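Local coordinates for protein malonate decarboxylase subunit alpha (Acinetobacter baumannii ATCC 17978, PDB 6MPR) that probably transfers the acyl carrier protein from its acetyl thioester to malonate, forming malonyl-ACP, as the alpha subunit of malonate decarboxylase, at residues 435-447 and 496-508. Residues are numbered along the deposited sequence; the frame is centred on the assembly and turned at random.
Sequences ETFQEGGKPTFVD and MIAAVAGVTSIGL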
loop_
_atom_site.group_PDB
_atom_site.type_symbol
_atom_site.label_atom_id
_atom_site.label_comp_id
_atom_site.label_asym_id
_atom_site.label_seq_id
_atom_site.Cartn_x
_atom_site.Cartn_y
_atom_site.Cartn_z
ATOM N N GLU A 435 4.171 -13.780 25.754
ATOM C CA GLU A 435 4.262 -14.646 26.920
ATOM C C GLU A 435 2.891 -15.260 27.205
ATOM O O GLU A 435 1.850 -14.746 26.785
ATOM C CB GLU A 435 4.774 -13.892 28.154
ATOM C CG GLU A 435 6.142 -13.239 27.979
ATOM C CD GLU A 435 6.474 -12.250 29.083
ATOM O OE1 GLU A 435 6.503 -12.655 30.267
ATOM O OE2 GLU A 435 6.692 -11.061 28.760
ATOM N N THR A 436 2.900 -16.394 27.903
ATOM C CA THR A 436 1.644 -17.120 28.083
ATOM C C THR A 436 0.686 -16.387 29.015
ATOM O O THR A 436 -0.534 -16.548 28.895
ATOM C CB THR A 436 1.919 -18.545 28.572
ATOM O OG1 THR A 436 2.654 -18.526 29.808
ATOM C CG2 THR A 436 2.710 -19.290 27.502
ATOM N N PHE A 437 1.198 -15.556 29.916
ATOM C CA PHE A 437 0.356 -14.701 30.738
ATOM C C PHE A 437 0.794 -13.256 30.590
ATOM O O PHE A 437 1.986 -12.967 30.451
ATOM C CB PHE A 437 0.385 -15.108 32.214
ATOM C CG PHE A 437 -0.402 -16.346 32.503
ATOM C CD1 PHE A 437 0.129 -17.599 32.217
ATOM C CD2 PHE A 437 -1.673 -16.262 33.044
ATOM C CE1 PHE A 437 -0.592 -18.739 32.480
ATOM C CE2 PHE A 437 -2.403 -17.400 33.304
ATOM C CZ PHE A 437 -1.869 -18.638 33.026
ATOM N N GLN A 438 -0.196 -12.366 30.611
ATOM C CA GLN A 438 0.017 -10.945 30.414
ATOM C C GLN A 438 0.428 -10.271 31.719
ATOM O O GLN A 438 0.386 -10.861 32.802
ATOM C CB GLN A 438 -1.251 -10.295 29.863
ATOM C CG GLN A 438 -1.495 -10.595 28.401
ATOM C CD GLN A 438 -0.345 -10.126 27.530
ATOM O OE1 GLN A 438 0.174 -9.025 27.712
ATOM N NE2 GLN A 438 0.067 -10.964 26.587
ATOM N N GLU A 439 0.843 -9.014 31.598
ATOM C CA GLU A 439 1.102 -8.202 32.776
ATOM C C GLU A 439 -0.224 -7.978 33.496
ATOM O O GLU A 439 -1.188 -7.479 32.902
ATOM C CB GLU A 439 1.751 -6.878 32.379
ATOM N N GLY A 440 -0.284 -8.380 34.758
ATOM C CA GLY A 440 -1.523 -8.423 35.502
ATOM C C GLY A 440 -2.006 -9.828 35.779
ATOM O O GLY A 440 -2.961 -9.998 36.549
ATOM N N GLY A 441 -1.383 -10.839 35.178
ATOM C CA GLY A 441 -1.729 -12.217 35.443
ATOM C C GLY A 441 -2.849 -12.778 34.597
ATOM O O GLY A 441 -3.253 -13.928 34.819
ATOM N N LYS A 442 -3.367 -12.015 33.641
ATOM C CA LYS A 442 -4.402 -12.607 32.806
ATOM C C LYS A 442 -3.767 -13.493 31.732
ATOM O O LYS A 442 -2.683 -13.188 31.233
ATOM C CB LYS A 442 -5.255 -11.519 32.156
ATOM C CG LYS A 442 -6.066 -10.704 33.156
ATOM C CD LYS A 442 -6.797 -9.554 32.486
ATOM C CE LYS A 442 -7.667 -8.813 33.487
ATOM N NZ LYS A 442 -8.598 -9.750 34.189
ATOM N N PRO A 443 -4.404 -14.602 31.383
ATOM C CA PRO A 443 -3.844 -15.472 30.343
ATOM C C PRO A 443 -3.883 -14.820 28.974
ATOM O O PRO A 443 -4.833 -14.119 28.619
ATOM C CB PRO A 443 -4.743 -16.715 30.399
ATOM C CG PRO A 443 -5.976 -16.271 31.078
ATOM C CD PRO A 443 -5.572 -15.207 32.039
ATOM N N THR A 444 -2.822 -15.053 28.197
ATOM C CA THR A 444 -2.835 -14.636 26.805
ATOM C C THR A 444 -3.705 -15.558 25.973
ATOM O O THR A 444 -4.487 -15.104 25.124
ATOM C CB THR A 444 -1.419 -14.624 26.245
ATOM O OG1 THR A 444 -0.613 -13.742 27.032
ATOM C CG2 THR A 444 -1.444 -14.175 24.804
ATOM N N PHE A 445 -3.599 -16.849 26.219
ATOM C CA PHE A 445 -4.325 -17.843 25.449
ATOM C C PHE A 445 -5.669 -18.097 26.118
ATOM O O PHE A 445 -5.726 -18.452 27.304
ATOM C CB PHE A 445 -3.472 -19.105 25.315
ATOM C CG PHE A 445 -2.233 -18.874 24.508
ATOM C CD1 PHE A 445 -2.293 -18.861 23.120
ATOM C CD2 PHE A 445 -1.025 -18.588 25.130
ATOM C CE1 PHE A 445 -1.166 -18.613 22.362
ATOM C CE2 PHE A 445 0.108 -18.328 24.377
ATOM C CZ PHE A 445 0.039 -18.348 22.989
ATOM N N VAL A 446 -6.745 -17.870 25.363
ATOM C CA VAL A 446 -8.116 -17.938 25.859
ATOM C C VAL A 446 -8.956 -18.772 24.904
ATOM O O VAL A 446 -8.710 -18.799 23.696
ATOM C CB VAL A 446 -8.752 -16.542 26.011
ATOM C CG1 VAL A 446 -8.022 -15.727 27.067
ATOM C CG2 VAL A 446 -8.764 -15.822 24.660
ATOM N N ASP A 447 -9.977 -19.437 25.456
ATOM C CA ASP A 447 -10.914 -20.173 24.612
ATOM C C ASP A 447 -11.725 -19.243 23.717
ATOM O O ASP A 447 -12.070 -19.614 22.587
ATOM C CB ASP A 447 -11.856 -21.011 25.478
ATOM C CG ASP A 447 -11.154 -22.168 26.168
ATOM O OD1 ASP A 447 -10.176 -22.703 25.602
ATOM O OD2 ASP A 447 -11.590 -22.548 27.277
ATOM N N MET A 496 -0.431 -27.641 18.253
ATOM C CA MET A 496 0.861 -26.956 18.319
ATOM C C MET A 496 0.769 -25.681 19.148
ATOM O O MET A 496 1.688 -25.360 19.909
ATOM C CB MET A 496 1.360 -26.649 16.911
ATOM C CG MET A 496 1.614 -27.917 16.103
ATOM S SD MET A 496 1.586 -27.625 14.334
ATOM C CE MET A 496 2.979 -26.499 14.158
ATOM N N ILE A 497 -0.336 -24.949 19.022
ATOM C CA ILE A 497 -0.569 -23.829 19.924
ATOM C C ILE A 497 -0.572 -24.319 21.366
ATOM O O ILE A 497 0.126 -23.777 22.229
ATOM C CB ILE A 497 -1.881 -23.114 19.555
ATOM C CG1 ILE A 497 -1.762 -22.488 18.156
ATOM C CG2 ILE A 497 -2.232 -22.083 20.612
ATOM C CD1 ILE A 497 -3.066 -21.894 17.632
ATOM N N ALA A 498 -1.320 -25.395 21.638
ATOM C CA ALA A 498 -1.420 -25.898 23.003
ATOM C C ALA A 498 -0.058 -26.274 23.577
ATOM O O ALA A 498 0.172 -26.104 24.782
ATOM C CB ALA A 498 -2.370 -27.100 23.050
ATOM N N ALA A 499 0.867 -26.754 22.730
ATOM C CA ALA A 499 2.177 -27.202 23.207
ATOM C C ALA A 499 3.037 -26.061 23.758
ATOM O O ALA A 499 3.927 -26.306 24.583
ATOM C CB ALA A 499 2.930 -27.902 22.075
ATOM N N VAL A 500 2.823 -24.831 23.307
ATOM C CA VAL A 500 3.620 -23.699 23.765
ATOM C C VAL A 500 2.785 -22.722 24.593
ATOM O O VAL A 500 3.206 -21.604 24.831
ATOM C CB VAL A 500 4.316 -22.981 22.593
ATOM C CG1 VAL A 500 5.179 -23.958 21.810
ATOM C CG2 VAL A 500 3.295 -22.308 21.670
ATOM N N ALA A 501 1.622 -23.142 25.085
ATOM C CA ALA A 501 0.738 -22.231 25.791
ATOM C C ALA A 501 0.845 -22.321 27.315
ATOM O O ALA A 501 0.035 -21.705 28.012
ATOM C CB ALA A 501 -0.707 -22.456 25.341
ATOM N N GLY A 502 1.826 -23.049 27.847
ATOM C CA GLY A 502 2.054 -23.028 29.285
ATOM C C GLY A 502 0.879 -23.587 30.073
ATOM O O GLY A 502 0.273 -24.593 29.694
ATOM N N VAL A 503 0.556 -22.945 31.194
ATOM C CA VAL A 503 -0.524 -23.424 32.056
ATOM C C VAL A 503 -1.788 -22.571 31.910
ATOM O O VAL A 503 -2.642 -22.581 32.800
ATOM C CB VAL A 503 -0.089 -23.535 33.529
ATOM C CG1 VAL A 503 1.049 -24.536 33.681
ATOM C CG2 VAL A 503 0.316 -22.179 34.090
ATOM N N THR A 504 -1.930 -21.844 30.798
ATOM C CA THR A 504 -3.242 -21.324 30.416
ATOM C C THR A 504 -4.210 -22.490 30.199
ATOM O O THR A 504 -3.820 -23.656 30.208
ATOM C CB THR A 504 -3.157 -20.501 29.132
ATOM O OG1 THR A 504 -2.767 -21.356 28.047
ATOM C CG2 THR A 504 -2.149 -19.373 29.269
ATOM N N SER A 505 -5.493 -22.165 29.989
ATOM C CA SER A 505 -6.473 -23.232 29.794
ATOM C C SER A 505 -6.123 -24.074 28.571
ATOM O O SER A 505 -6.197 -25.308 28.613
ATOM C CB SER A 505 -7.888 -22.651 29.682
ATOM O OG SER A 505 -8.026 -21.835 28.534
ATOM N N ILE A 506 -5.689 -23.424 27.493
ATOM C CA ILE A 506 -5.259 -24.145 26.300
ATOM C C ILE A 506 -4.004 -24.971 26.584
ATOM O O ILE A 506 -3.916 -26.141 26.198
ATOM C CB ILE A 506 -5.063 -23.149 25.144
ATOM C CG1 ILE A 506 -6.408 -22.485 24.812
ATOM C CG2 ILE A 506 -4.476 -23.837 23.916
ATOM C CD1 ILE A 506 -6.333 -21.382 23.760
ATOM N N GLY A 507 -3.036 -24.401 27.302
ATOM C CA GLY A 507 -1.812 -25.137 27.597
ATOM C C GLY A 507 -2.033 -26.365 28.469
ATOM O O GLY A 507 -1.380 -27.396 28.284
ATOM N N LEU A 508 -2.951 -26.276 29.436
ATOM C CA LEU A 508 -3.223 -27.417 30.309
ATOM C C LEU A 508 -3.842 -28.594 29.560
ATOM O O LEU A 508 -3.806 -29.715 30.074
ATOM C CB LEU A 508 -4.137 -27.001 31.460
ATOM C CG LEU A 508 -3.566 -26.104 32.558
ATOM C CD1 LEU A 508 -4.640 -25.816 33.593
ATOM C CD2 LEU A 508 -2.339 -26.731 33.217
HETATM O O HOH W 1 2.340 -20.542 31.795
HETATM O O HOH W 2 -6.951 -19.176 29.474
#
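Thr436 and Ala501 bring the two backbones to 5.7 Å between their CA atoms, and Pro443 and Thr504 to 5.9 Å, where the hairpin-like loop 435-447, turning through a type II turn at Gln438 to Gly441, meets the bend between helix 490-499 and the short, weakly bonded helix 505-508. The main side-chain contact is made by Phe445. CG lies anti to its carbonyl carbon (chi1 -66°), which lays the ring against the bend: Ala501 CB sits over one face as a CH-pi contact, 4.2 Å from the ring centroid and offset toward the rim, while Ile497 CG2 comes obliquely to Phe445 CE1 at 4.0 Å. Leu475 and Thr477 of strand 474-477 also touch this ring, so the contact joins the loop following strand 429-433 to the helical segment beside the neighbouring parallel strand of the mixed sheet. Thr504 works in two directions. It is the N-cap of the short helix: its OG1 gives a hydrogen bond to Ala501 O across a type II' turn and accepts the capping bond from Gly507 N with an N-H...O angle of 161°. With OG1 turned to its own segment, CG2 faces 435-447, 3.3 Å from Thr436 O, and meets the Phe437 ring obliquely, 3.6 Å from Phe437 CE1, with Pro443 CB also beside it. Farther along, Ile506 CD1 reaches Val446 O at 3.5 Å and also packs on Phe445 CB. Polar links between the segments run through water. One water donates to Thr436 OG1 and accepts from Val503 N, with Thr436 OG1 also hydrogen-bonded to Glu478; another donates to Phe445 O at 2.6 Å and hydrogen-bonds Ser505 OG.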